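Local coordinates for protein uronate isomerase (Caulobacter crescentus, PDB 2Q01) that catalyses the reversible isomerisation of D-glucuronate to D-fructuronate and of D-galacturonate to D-tagaturonate in pentose and glucuronate interconversion, at residues G190-T195 with D477-A482; D34-S39 with N164-A169; A257-L262 with Q290-M295; Y197-V202 with S250-P255. All blocks are in the same frame, centred on the assembly; numbering follows the deposited sequence.

Contact 1: residues G190-T195 with D477-A482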
loop_
_atom_site.group_PDB
_atom_site.type_symbol
_atom_site.label_atom_id
_atom_site.label_comp_id
_atom_site.label_asym_id
_atom_site.label_seq_id
_atom_site.Cartn_x
_atom_site.Cartn_y
_atom_site.Cartn_z
ATOM N N GLY B 190 -0.664 6.979 -44.804
ATOM C CA GLY B 190 -1.608 7.760 -44.003
ATOM C C GLY B 190 -1.576 7.509 -42.508
ATOM O O GLY B 190 -2.539 7.819 -41.805
ATOM N N GLY B 191 -0.468 6.955 -42.024
ATOM C CA GLY B 191 -0.298 6.664 -40.603
ATOM C C GLY B 191 -0.183 7.924 -39.767
ATOM O O GLY B 191 0.583 8.835 -40.101
ATOM N N HIS B 192 -0.951 7.963 -38.679
ATOM C CA HIS B 192 -1.024 9.125 -37.805
ATOM C C HIS B 192 0.017 8.979 -36.704
ATOM O O HIS B 192 -0.292 8.605 -35.571
ATOM C CB HIS B 192 -2.445 9.271 -37.253
ATOM C CG HIS B 192 -2.690 10.526 -36.470
ATOM N ND1 HIS B 192 -3.121 10.511 -35.160
ATOM C CD2 HIS B 192 -2.599 11.831 -36.818
ATOM C CE1 HIS B 192 -3.271 11.750 -34.731
ATOM N NE2 HIS B 192 -2.961 12.571 -35.718
ATOM N N VAL B 193 1.266 9.248 -37.071
ATOM C CA VAL B 193 2.367 9.282 -36.121
ATOM C C VAL B 193 2.594 10.733 -35.708
ATOM O O VAL B 193 2.956 11.577 -36.529
ATOM C CB VAL B 193 3.656 8.659 -36.695
ATOM C CG1 VAL B 193 4.794 8.768 -35.689
ATOM C CG2 VAL B 193 3.419 7.195 -37.086
ATOM N N ILE B 194 2.345 11.018 -34.435
ATOM C CA ILE B 194 2.487 12.371 -33.901
ATOM C C ILE B 194 3.577 12.431 -32.837
ATOM O O ILE B 194 4.255 11.439 -32.568
ATOM C CB ILE B 194 1.148 12.932 -33.348
ATOM C CG1 ILE B 194 0.580 12.034 -32.244
ATOM C CG2 ILE B 194 0.150 13.108 -34.475
ATOM C CD1 ILE B 194 -0.533 12.677 -31.444
ATOM N N THR B 195 3.740 13.603 -32.238
ATOM C CA THR B 195 4.796 13.821 -31.259
ATOM C C THR B 195 4.242 14.303 -29.913
ATOM O O THR B 195 3.041 14.542 -29.774
ATOM C CB THR B 195 5.873 14.792 -31.813
ATOM O OG1 THR B 195 6.895 14.989 -30.833
ATOM C CG2 THR B 195 5.263 16.136 -32.200
ATOM N N ASP B 477 -5.749 16.255 -41.991
ATOM C CA ASP B 477 -5.950 15.847 -43.384
ATOM C C ASP B 477 -4.837 14.946 -43.916
ATOM O O ASP B 477 -5.064 14.160 -44.838
ATOM C CB ASP B 477 -6.084 17.079 -44.288
ATOM C CG ASP B 477 -7.174 18.040 -43.826
ATOM O OD1 ASP B 477 -8.123 18.277 -44.604
ATOM O OD2 ASP B 477 -7.083 18.557 -42.689
ATOM N N TRP B 478 -3.646 15.063 -43.329
ATOM C CA TRP B 478 -2.468 14.319 -43.785
ATOM C C TRP B 478 -2.456 12.842 -43.394
ATOM O O TRP B 478 -1.669 12.056 -43.933
ATOM C CB TRP B 478 -1.168 15.009 -43.339
ATOM C CG TRP B 478 -1.018 15.273 -41.855
ATOM C CD1 TRP B 478 -1.226 16.458 -41.214
ATOM C CD2 TRP B 478 -0.588 14.340 -40.842
ATOM N NE1 TRP B 478 -0.964 16.327 -39.870
ATOM C CE2 TRP B 478 -0.572 15.038 -39.615
ATOM C CE3 TRP B 478 -0.214 12.986 -40.853
ATOM C CZ2 TRP B 478 -0.204 14.428 -38.410
ATOM C CZ3 TRP B 478 0.157 12.383 -39.659
ATOM C CH2 TRP B 478 0.156 13.105 -38.453
ATOM N N ALA B 479 -3.319 12.481 -42.447
ATOM C CA ALA B 479 -3.476 11.099 -42.004
ATOM C C ALA B 479 -4.712 10.449 -42.639
ATOM O O ALA B 479 -5.481 11.110 -43.345
ATOM C CB ALA B 479 -3.570 11.051 -40.484
ATOM N N ARG B 480 -4.899 9.156 -42.381
ATOM C CA ARG B 480 -6.112 8.446 -42.785
ATOM C C ARG B 480 -7.321 8.947 -41.999
ATOM O O ARG B 480 -7.162 9.506 -40.908
ATOM C CB ARG B 480 -5.963 6.953 -42.514
ATOM C CG ARG B 480 -5.116 6.212 -43.497
ATOM C CD ARG B 480 -4.729 4.881 -42.907
ATOM N NE ARG B 480 -3.490 4.395 -43.496
ATOM C CZ ARG B 480 -2.592 3.653 -42.860
ATOM N NH1 ARG B 480 -2.777 3.300 -41.592
ATOM N NH2 ARG B 480 -1.498 3.272 -43.497
ATOM N N PRO B 481 -8.536 8.773 -42.555
ATOM C CA PRO B 481 -9.705 8.863 -41.679
ATOM C C PRO B 481 -9.773 7.671 -40.711
ATOM O O PRO B 481 -9.181 6.614 -40.969
ATOM C CB PRO B 481 -10.884 8.855 -42.658
ATOM C CG PRO B 481 -10.363 8.194 -43.881
ATOM C CD PRO B 481 -8.912 8.553 -43.965
ATOM N N ALA B 482 -10.483 7.857 -39.602
ATOM C CA ALA B 482 -10.595 6.834 -38.569
ATOM C C ALA B 482 -11.800 5.922 -38.803
ATOM O O ALA B 482 -12.949 6.369 -38.740
ATOM C CB ALA B 482 -10.676 7.486 -37.200
#
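The backbones of G190-T195 and D477-A482 approach most closely at G190 and A479, whose CA atoms lie 4.3 Å apart, and one hydrogen bond joins them: R480 N gives its hydrogen to G190 O over 2.8 Å, in the carbonyl plane and on a lone pair. From R480 the side chain runs extended from CG to NE alongside G190, so that one face of the guanidinium lies over the G190-G191 peptide, with G191 N above its centre. R480 CG lies 3.5 Å from G190 O and 3.9 Å from G190 CA, passing directly over the glycine backbone. The guanidinium is tied down beyond the peptide by a salt bridge from NH2 to D161.

W478 takes the crowded first torsion (chi1 55°), which swings its six-membered ring to the strand. The CH2 corner stands 3.4 Å from H192 CD2, the two rings inclined by 31°, while I194 CG2 and G191 O meet the indole at its edge. H192, with CG anti to its backbone N (chi1 -173°), also lays CB against A479 CB at 3.9 Å and sends ND1 to T167 OG1 on the adjacent strand. A weak bond from V193 N to G191 O makes H192 the centre of an inverse gamma turn. The contact thus fastens the C-terminal tail after helix 451-469 to strand 192-194, which pairs with 165-169 in the barrel of this TIM-barrel-clan enzyme.

Contact 2: residues D34-S39 with N164-A169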
loop_
_atom_site.group_PDB
_atom_site.type_symbol
_atom_site.label_atom_id
_atom_site.label_comp_id
_atom_site.label_asym_id
_atom_site.label_seq_id
_atom_site.Cartn_x
_atom_site.Cartn_y
_atom_site.Cartn_z
ATOM N N ASP B 34 -10.724 -5.938 -30.990
ATOM C CA ASP B 34 -10.406 -5.644 -32.378
ATOM C C ASP B 34 -10.554 -4.163 -32.705
ATOM O O ASP B 34 -10.408 -3.768 -33.859
ATOM C CB ASP B 34 -11.280 -6.489 -33.313
ATOM C CG ASP B 34 -10.853 -7.950 -33.356
ATOM O OD1 ASP B 34 -9.641 -8.214 -33.531
ATOM O OD2 ASP B 34 -11.730 -8.833 -33.224
ATOM N N LEU B 35 -10.842 -3.354 -31.685
ATOM C CA LEU B 35 -10.834 -1.897 -31.823
ATOM C C LEU B 35 -9.423 -1.408 -32.150
ATOM O O LEU B 35 -8.440 -2.051 -31.753
ATOM C CB LEU B 35 -11.341 -1.225 -30.539
ATOM C CG LEU B 35 -12.849 -1.175 -30.282
ATOM C CD1 LEU B 35 -13.117 -0.587 -28.916
ATOM C CD2 LEU B 35 -13.580 -0.373 -31.354
ATOM N N PRO B 36 -9.312 -0.282 -32.883
ATOM C CA PRO B 36 -7.981 0.244 -33.188
ATOM C C PRO B 36 -7.202 0.637 -31.939
ATOM O O PRO B 36 -7.797 1.010 -30.923
ATOM C CB PRO B 36 -8.277 1.488 -34.041
ATOM C CG PRO B 36 -9.658 1.258 -34.588
ATOM C CD PRO B 36 -10.372 0.553 -33.480
ATOM N N ILE B 37 -5.882 0.525 -32.017
ATOM C CA ILE B 37 -5.000 0.908 -30.922
ATOM C C ILE B 37 -4.759 2.424 -30.921
ATOM O O ILE B 37 -4.334 3.005 -31.923
ATOM C CB ILE B 37 -3.666 0.127 -30.995
ATOM C CG1 ILE B 37 -3.898 -1.350 -30.660
ATOM C CG2 ILE B 37 -2.618 0.726 -30.059
ATOM C CD1 ILE B 37 -2.769 -2.264 -31.089
ATOM N N ILE B 38 -5.065 3.062 -29.799
ATOM C CA ILE B 38 -4.717 4.465 -29.593
ATOM C C ILE B 38 -3.601 4.534 -28.564
ATOM O O ILE B 38 -3.771 4.127 -27.405
ATOM C CB ILE B 38 -5.923 5.307 -29.148
ATOM C CG1 ILE B 38 -6.998 5.283 -30.232
ATOM C CG2 ILE B 38 -5.500 6.744 -28.849
ATOM C CD1 ILE B 38 -8.358 5.598 -29.705
ATOM N N SER B 39 -2.459 5.043 -29.012
ATOM C CA SER B 39 -1.240 5.027 -28.224
ATOM C C SER B 39 -0.695 6.453 -28.028
ATOM O O SER B 39 0.239 6.869 -28.718
ATOM C CB SER B 39 -0.216 4.113 -28.900
ATOM O OG SER B 39 0.955 3.995 -28.123
ATOM N N ASN B 164 -3.183 -2.321 -36.635
ATOM C CA ASN B 164 -4.387 -1.490 -36.572
ATOM C C ASN B 164 -4.190 -0.324 -35.607
ATOM O O ASN B 164 -5.039 -0.031 -34.766
ATOM C CB ASN B 164 -5.646 -2.324 -36.247
ATOM C CG ASN B 164 -6.943 -1.622 -36.634
ATOM O OD1 ASN B 164 -8.011 -1.951 -36.113
ATOM N ND2 ASN B 164 -6.855 -0.653 -37.544
ATOM N N ILE B 165 -3.041 0.330 -35.729
ATOM C CA ILE B 165 -2.754 1.491 -34.911
ATOM C C ILE B 165 -3.413 2.692 -35.557
ATOM O O ILE B 165 -3.186 2.987 -36.729
ATOM C CB ILE B 165 -1.242 1.700 -34.698
ATOM C CG1 ILE B 165 -0.637 0.447 -34.046
ATOM C CG2 ILE B 165 -0.984 2.948 -33.834
ATOM C CD1 ILE B 165 0.868 0.305 -34.187
ATOM N N GLU B 166 -4.263 3.358 -34.787
ATOM C CA GLU B 166 -4.928 4.558 -35.249
ATOM C C GLU B 166 -4.035 5.775 -35.032
ATOM O O GLU B 166 -3.810 6.553 -35.958
ATOM C CB GLU B 166 -6.258 4.729 -34.529
ATOM C CG GLU B 166 -7.054 5.908 -35.030
ATOM C CD GLU B 166 -8.537 5.720 -34.867
ATOM O OE1 GLU B 166 -9.156 6.591 -34.230
ATOM O OE2 GLU B 166 -9.082 4.714 -35.378
ATOM N N THR B 167 -3.531 5.917 -33.807
ATOM C CA THR B 167 -2.659 7.022 -33.414
ATOM C C THR B 167 -1.458 6.466 -32.661
ATOM O O THR B 167 -1.615 5.631 -31.771
ATOM C CB THR B 167 -3.416 8.020 -32.501
ATOM O OG1 THR B 167 -4.535 8.562 -33.214
ATOM C CG2 THR B 167 -2.511 9.159 -32.029
ATOM N N LEU B 168 -0.262 6.913 -33.040
ATOM C CA LEU B 168 0.956 6.613 -32.290
ATOM C C LEU B 168 1.703 7.909 -32.012
ATOM O O LEU B 168 2.013 8.656 -32.934
ATOM C CB LEU B 168 1.853 5.650 -33.074
ATOM C CG LEU B 168 3.170 5.171 -32.457
ATOM C CD1 LEU B 168 2.931 4.420 -31.154
ATOM C CD2 LEU B 168 3.917 4.284 -33.438
ATOM N N ALA B 169 1.984 8.176 -30.742
ATOM C CA ALA B 169 2.760 9.357 -30.370
ATOM C C ALA B 169 4.185 8.988 -29.975
ATOM O O ALA B 169 4.412 8.018 -29.250
ATOM C CB ALA B 169 2.070 10.137 -29.245
#
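Side chains alternate between the two faces of this parallel strand pair, I37, I165, S39 and L168 on one and I38 and T167 on the other. I37 and I165 share nearly the same conformation, each with CG1 anti to its carbonyl carbon (chi1 -70° and -58°), and I37 CB meets I165 CG1 at 4.3 Å. S39 holds OG anti to the backbone N, where L168 CD1 comes within 3.6 Å; the same OG is hydrogen-bonded to D417. E166 is extended beyond CG and lies alongside P36, so that its OE2 stands 3.6 Å from P36 CB. N164 runs beside the same proline, its backbone at positive phi closing helix 156-162 in a Schellman motif.

Four backbone bonds hold the pair: I37 N to N164 O, E166 N to I37 O, S39 N to T167 O and A169 N to S39 O. Between I37 and I38 the register slips by one residue, a beta bulge that coincides with the corner at E166. Helix 425-445 packs on I37 and L168, helix 451-469 takes P36 and I38 and salt-bridges E166 through K467, and strand 192-194 pairs with the other edge of 165-169.

Contact 3: residues A257-L262 with Q290-M295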
loop_
_atom_site.group_PDB
_atom_site.type_symbol
_atom_site.label_atom_id
_atom_site.label_comp_id
_atom_site.label_asym_id
_atom_site.label_seq_id
_atom_site.Cartn_x
_atom_site.Cartn_y
_atom_site.Cartn_z
ATOM N N ALA B 257 6.744 16.054 -7.926
ATOM C CA ALA B 257 5.531 16.627 -8.505
ATOM C C ALA B 257 5.385 18.109 -8.144
ATOM O O ALA B 257 4.341 18.712 -8.398
ATOM C CB ALA B 257 4.307 15.839 -8.047
ATOM N N ALA B 258 6.443 18.682 -7.567
ATOM C CA ALA B 258 6.426 20.037 -7.017
ATOM C C ALA B 258 6.097 21.076 -8.067
ATOM O O ALA B 258 6.617 21.018 -9.182
ATOM C CB ALA B 258 7.757 20.355 -6.363
ATOM N N THR B 259 5.190 21.986 -7.712
ATOM C CA THR B 259 4.859 23.154 -8.537
ATOM C C THR B 259 5.090 24.427 -7.717
ATOM O O THR B 259 5.157 24.372 -6.488
ATOM C CB THR B 259 3.396 23.124 -9.043
ATOM O OG1 THR B 259 2.492 23.212 -7.936
ATOM C CG2 THR B 259 3.099 21.848 -9.825
ATOM N N ALA B 260 5.214 25.567 -8.390
ATOM C CA ALA B 260 5.390 26.854 -7.700
ATOM C C ALA B 260 4.616 27.971 -8.395
ATOM O O ALA B 260 4.245 27.842 -9.553
ATOM C CB ALA B 260 6.866 27.210 -7.605
ATOM N N ASP B 261 4.373 29.067 -7.688
ATOM C CA ASP B 261 3.690 30.208 -8.282
ATOM C C ASP B 261 4.446 31.486 -7.936
ATOM O O ASP B 261 3.993 32.299 -7.127
ATOM C CB ASP B 261 2.227 30.266 -7.817
ATOM C CG ASP B 261 1.356 31.166 -8.693
ATOM O OD1 ASP B 261 1.771 31.536 -9.816
ATOM O OD2 ASP B 261 0.235 31.497 -8.252
ATOM N N LEU B 262 5.618 31.638 -8.546
ATOM C CA LEU B 262 6.435 32.832 -8.369
ATOM C C LEU B 262 5.921 33.960 -9.256
ATOM O O LEU B 262 5.227 33.719 -10.250
ATOM C CB LEU B 262 7.906 32.545 -8.704
ATOM C CG LEU B 262 8.669 31.412 -8.007
ATOM C CD1 LEU B 262 10.023 31.179 -8.681
ATOM C CD2 LEU B 262 8.846 31.669 -6.519
ATOM N N GLN B 290 8.593 25.775 -10.868
ATOM C CA GLN B 290 8.055 26.984 -11.498
ATOM C C GLN B 290 7.704 26.749 -12.959
ATOM O O GLN B 290 6.695 27.248 -13.447
ATOM C CB GLN B 290 9.026 28.166 -11.363
ATOM C CG GLN B 290 8.571 29.453 -12.075
ATOM C CD GLN B 290 7.198 29.926 -11.623
ATOM O OE1 GLN B 290 6.857 29.851 -10.441
ATOM N NE2 GLN B 290 6.405 30.423 -12.565
ATOM N N MET B 291 8.532 25.961 -13.641
ATOM C CA MET B 291 8.297 25.618 -15.041
ATOM C C MET B 291 7.083 24.722 -15.278
ATOM O O MET B 291 6.492 24.778 -16.350
ATOM C CB MET B 291 9.546 25.004 -15.673
ATOM C CG MET B 291 10.668 26.008 -15.940
ATOM S SD MET B 291 10.157 27.528 -16.786
ATOM C CE MET B 291 9.723 26.870 -18.381
ATOM N N LEU B 292 6.709 23.908 -14.290
ATOM C CA LEU B 292 5.470 23.132 -14.374
ATOM C C LEU B 292 4.273 24.059 -14.493
ATOM O O LEU B 292 3.400 23.844 -15.331
ATOM C CB LEU B 292 5.302 22.190 -13.173
ATOM C CG LEU B 292 5.905 20.784 -13.290
ATOM C CD1 LEU B 292 5.383 19.876 -12.181
ATOM C CD2 LEU B 292 5.634 20.153 -14.660
ATOM N N THR B 293 4.259 25.106 -13.669
ATOM C CA THR B 293 3.230 26.149 -13.715
ATOM C C THR B 293 3.305 26.966 -15.007
ATOM O O THR B 293 2.284 27.352 -15.568
ATOM C CB THR B 293 3.352 27.079 -12.496
ATOM O OG1 THR B 293 3.162 26.307 -11.309
ATOM C CG2 THR B 293 2.313 28.205 -12.517
ATOM N N GLU B 294 4.522 27.200 -15.483
ATOM C CA GLU B 294 4.732 28.011 -16.666
ATOM C C GLU B 294 4.225 27.301 -17.915
ATOM O O GLU B 294 3.633 27.939 -18.786
ATOM C CB GLU B 294 6.206 28.400 -16.790
ATOM C CG GLU B 294 6.429 29.807 -17.335
ATOM C CD GLU B 294 5.935 30.918 -16.409
ATOM O OE1 GLU B 294 5.326 31.887 -16.915
ATOM O OE2 GLU B 294 6.157 30.834 -15.184
ATOM N N MET B 295 4.418 25.978 -17.971
ATOM C CA MET B 295 3.927 25.150 -19.084
ATOM C C MET B 295 2.406 25.066 -19.093
ATOM O O MET B 295 1.797 24.922 -20.150
ATOM C CB MET B 295 4.507 23.729 -19.032
ATOM C CG MET B 295 6.012 23.599 -19.262
ATOM S SD MET B 295 6.581 23.845 -20.943
ATOM C CE MET B 295 7.280 25.482 -20.841
HETATM O O HOH W 1 3.479 31.882 -11.861
#
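Q290 reaches from helix 281-302 to the loop A257-L262, and its tip makes one of the two hydrogen bonds of the contact. Its CB lies 4.2 Å from L262 CD1. CG, anti to the backbone N, stays near that same methyl, and the chain then bends at chi2 (56°), which turns the amide back across L262. CD passes beside L262 CB, and at the tip OE1 accepts the hydrogen of L262 N over 2.9 Å. That bond is nearly straight, 166° at the hydrogen, although the donor sits 31° above the amide plane. L262 CB and CG each crowd the same oxygen. The other branch, NE2, turns to E294 OE2 one helical turn on, 2.7 Å away and within the amide plane; it also makes a weak bond to a water that lies near D261 OD1 and L262 O as well.

One turn along the helix face, T293 sets OG1 anti to its carbonyl carbon and donates it to A260 O over 2.6 Å, in the carbonyl plane. L292 adds an apolar contact, its CD1 3.8 Å from T259 CG2, with the L292 and T259 side chains crossing at about a right angle. The same methyl also touches a carbonyl, A258 O. T259 OG1 bonds to A341 and L345, and D261 pairs with R348, so the loop is also held to the region of helix 343-349.

Chemically, two neutral helix side chains read the loop's peptide groups, one accepting an N-H and one donating to a C=O. A260 O and L262 N thus find partners in helix side chains, and the bond from NE2 to E294 probably fixes which end of the Q290 amide faces the loop.

Contact 4: residues Y197-V202 with S250-P255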
loop_
_atom_site.group_PDB
_atom_site.type_symbol
_atom_site.label_atom_id
_atom_site.label_comp_id
_atom_site.label_asym_id
_atom_site.label_seq_id
_atom_site.Cartn_x
_atom_site.Cartn_y
_atom_site.Cartn_z
ATOM N N TYR B 197 5.591 16.974 -26.509
ATOM C CA TYR B 197 6.565 17.977 -26.073
ATOM C C TYR B 197 7.167 17.649 -24.708
ATOM O O TYR B 197 6.483 17.739 -23.690
ATOM C CB TYR B 197 5.887 19.346 -26.024
ATOM C CG TYR B 197 6.813 20.530 -25.829
ATOM C CD1 TYR B 197 7.535 21.051 -26.900
ATOM C CD2 TYR B 197 6.931 21.154 -24.587
ATOM C CE1 TYR B 197 8.363 22.140 -26.742
ATOM C CE2 TYR B 197 7.763 22.255 -24.415
ATOM C CZ TYR B 197 8.472 22.741 -25.503
ATOM O OH TYR B 197 9.302 23.817 -25.371
ATOM N N ARG B 198 8.447 17.284 -24.682
ATOM C CA ARG B 198 9.118 16.920 -23.432
ATOM C C ARG B 198 10.320 17.826 -23.142
ATOM O O ARG B 198 11.447 17.489 -23.503
ATOM C CB ARG B 198 9.564 15.462 -23.472
ATOM C CG ARG B 198 9.862 14.871 -22.105
ATOM C CD ARG B 198 10.836 13.721 -22.203
ATOM N NE ARG B 198 11.093 13.125 -20.895
ATOM C CZ ARG B 198 10.493 12.033 -20.427
ATOM N NH1 ARG B 198 9.592 11.384 -21.159
ATOM N NH2 ARG B 198 10.803 11.582 -19.218
ATOM N N PRO B 199 10.087 18.965 -22.461
ATOM C CA PRO B 199 11.118 19.986 -22.268
ATOM C C PRO B 199 12.157 19.718 -21.169
ATOM O O PRO B 199 12.962 20.601 -20.872
ATOM C CB PRO B 199 10.302 21.237 -21.943
ATOM C CG PRO B 199 9.082 20.725 -21.286
ATOM C CD PRO B 199 8.808 19.357 -21.841
ATOM N N ASP B 200 12.154 18.506 -20.612
ATOM C CA ASP B 200 12.981 18.112 -19.459
ATOM C C ASP B 200 14.451 18.525 -19.486
ATOM O O ASP B 200 14.997 18.923 -18.456
ATOM C CB ASP B 200 12.908 16.594 -19.252
ATOM C CG ASP B 200 11.544 16.126 -18.773
ATOM O OD1 ASP B 200 10.624 16.963 -18.608
ATOM O OD2 ASP B 200 11.401 14.905 -18.562
ATOM N N ALA B 201 15.084 18.424 -20.653
ATOM C CA ALA B 201 16.511 18.710 -20.782
ATOM C C ALA B 201 16.863 20.206 -20.712
ATOM O O ALA B 201 17.991 20.556 -20.357
ATOM C CB ALA B 201 17.067 18.078 -22.048
ATOM N N VAL B 202 15.907 21.077 -21.040
ATOM C CA VAL B 202 16.132 22.528 -20.973
ATOM C C VAL B 202 15.457 23.148 -19.749
ATOM O O VAL B 202 15.351 24.371 -19.628
ATOM C CB VAL B 202 15.715 23.272 -22.284
ATOM C CG1 VAL B 202 16.538 22.789 -23.462
ATOM C CG2 VAL B 202 14.237 23.108 -22.580
ATOM N N SER B 250 1.948 17.429 -23.759
ATOM C CA SER B 250 3.301 17.693 -23.295
ATOM C C SER B 250 3.621 16.682 -22.190
ATOM O O SER B 250 2.711 16.084 -21.607
ATOM C CB SER B 250 3.468 19.142 -22.825
ATOM O OG SER B 250 3.129 19.294 -21.464
ATOM N N ASP B 251 4.903 16.477 -21.913
ATOM C CA ASP B 251 5.320 15.463 -20.938
ATOM C C ASP B 251 6.455 15.965 -20.042
ATOM O O ASP B 251 7.395 16.592 -20.519
ATOM C CB ASP B 251 5.723 14.169 -21.658
ATOM C CG ASP B 251 6.062 13.043 -20.698
ATOM O OD1 ASP B 251 5.455 12.985 -19.608
ATOM O OD2 ASP B 251 6.931 12.209 -21.035
ATOM N N HIS B 252 6.354 15.682 -18.742
ATOM C CA HIS B 252 7.292 16.203 -17.746
ATOM C C HIS B 252 7.743 15.137 -16.754
ATOM O O HIS B 252 7.002 14.767 -15.849
ATOM C CB HIS B 252 6.672 17.402 -17.020
ATOM C CG HIS B 252 6.046 18.391 -17.953
ATOM N ND1 HIS B 252 6.777 19.366 -18.593
ATOM C CD2 HIS B 252 4.779 18.507 -18.413
ATOM C CE1 HIS B 252 5.981 20.060 -19.386
ATOM N NE2 HIS B 252 4.762 19.561 -19.294
ATOM N N GLY B 253 8.967 14.647 -16.939
ATOM C CA GLY B 253 9.558 13.652 -16.048
ATOM C C GLY B 253 10.502 14.283 -15.040
ATOM O O GLY B 253 11.720 14.214 -15.185
ATOM N N HIS B 254 9.924 14.903 -14.016
ATOM C CA HIS B 254 10.684 15.568 -12.974
ATOM C C HIS B 254 10.900 14.598 -11.816
ATOM O O HIS B 254 10.173 13.609 -11.720
ATOM C CB HIS B 254 9.928 16.809 -12.490
ATOM C CG HIS B 254 9.857 17.916 -13.495
ATOM N ND1 HIS B 254 9.184 19.093 -13.254
ATOM C CD2 HIS B 254 10.363 18.022 -14.748
ATOM C CE1 HIS B 254 9.283 19.881 -14.311
ATOM N NE2 HIS B 254 9.994 19.255 -15.231
ATOM N N PRO B 255 11.909 14.859 -10.945
ATOM C CA PRO B 255 12.089 14.071 -9.716
ATOM C C PRO B 255 10.903 14.146 -8.751
ATOM O O PRO B 255 10.629 13.185 -8.034
ATOM C CB PRO B 255 13.314 14.720 -9.056
ATOM C CG PRO B 255 14.017 15.421 -10.143
ATOM C CD PRO B 255 12.962 15.885 -11.081
HETATM O O HOH W 2 8.451 10.467 -18.449
HETATM O O HOH W 3 9.551 19.547 -17.815
#
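R198 leaves its backbone with CG anti to N (chi1 -162°) and stays extended from CG to NE, which lays it alongside D251, whose CG is likewise anti to N (chi1 -175°). At their ends R198 NH1 meets D251 OD2 in a salt bridge of 2.8 Å, the guanidinium and carboxylate planes almost perpendicular. D200 takes a different setting, CG anti to its carbonyl carbon. Its OD2 receives a weak hydrogen bond, part of a salt bridge, from R198 NE 3.0 Å away, and the N-H of G253 at 2.9 Å on the syn lone pair; a weak second bond to OD1 lets both oxygens grip that N-H. The arginine thus bridges two carboxylates whose OD2 atoms are 5.8 Å apart and probably eases their mutual repulsion.

In the backbone, D251 N donates to Y197 O over 2.7 Å from above the carbonyl plane, and Y197 and S250 form a single bridge. Strand 249-252 pairs with 305-308, and the Y197-S250 bridge carries the pairing across to the chain after strand 192-194 in this TIM-barrel-clan fold. D251 OD1 is hydrogen-bonded to H309.

A water gathers D200 OD1, H252 ND1 and H254 NE2, lying in the H252 ring plane and 2.6 Å from H254 NE2. The other H252 nitrogen, NE2, shares a hydrogen bond with S250 OG, so both ring nitrogens have partners. P199 CG rests 3.7 Å from H252 CE1, the proline and imidazole crossing obliquely.

In the fold
Contacts 2, 3 and 4 are buried, whereas contact 1 is only partly so. Contacts 1 and 2 share one parallel sheet and touch directly: strand 165-169 lies between 37-39 and 192-194, and L168 probably bonds to H192 and I194. Contacts 3 and 4, centres about 12 Å apart, meet through L292 and M295 packing on H252, H254 and Y197. Contact 2, mostly regular strand bonding, lies across the chain's centre from contact 4, their centres about 24 Å apart, and about 32 Å between centres from contact 3. Contact 1 relies on aromatic and guanidinium packing with one backbone bond, contact 3 on neutral side chains reaching loop peptides, and contact 4 on a charged network next to a single bridge.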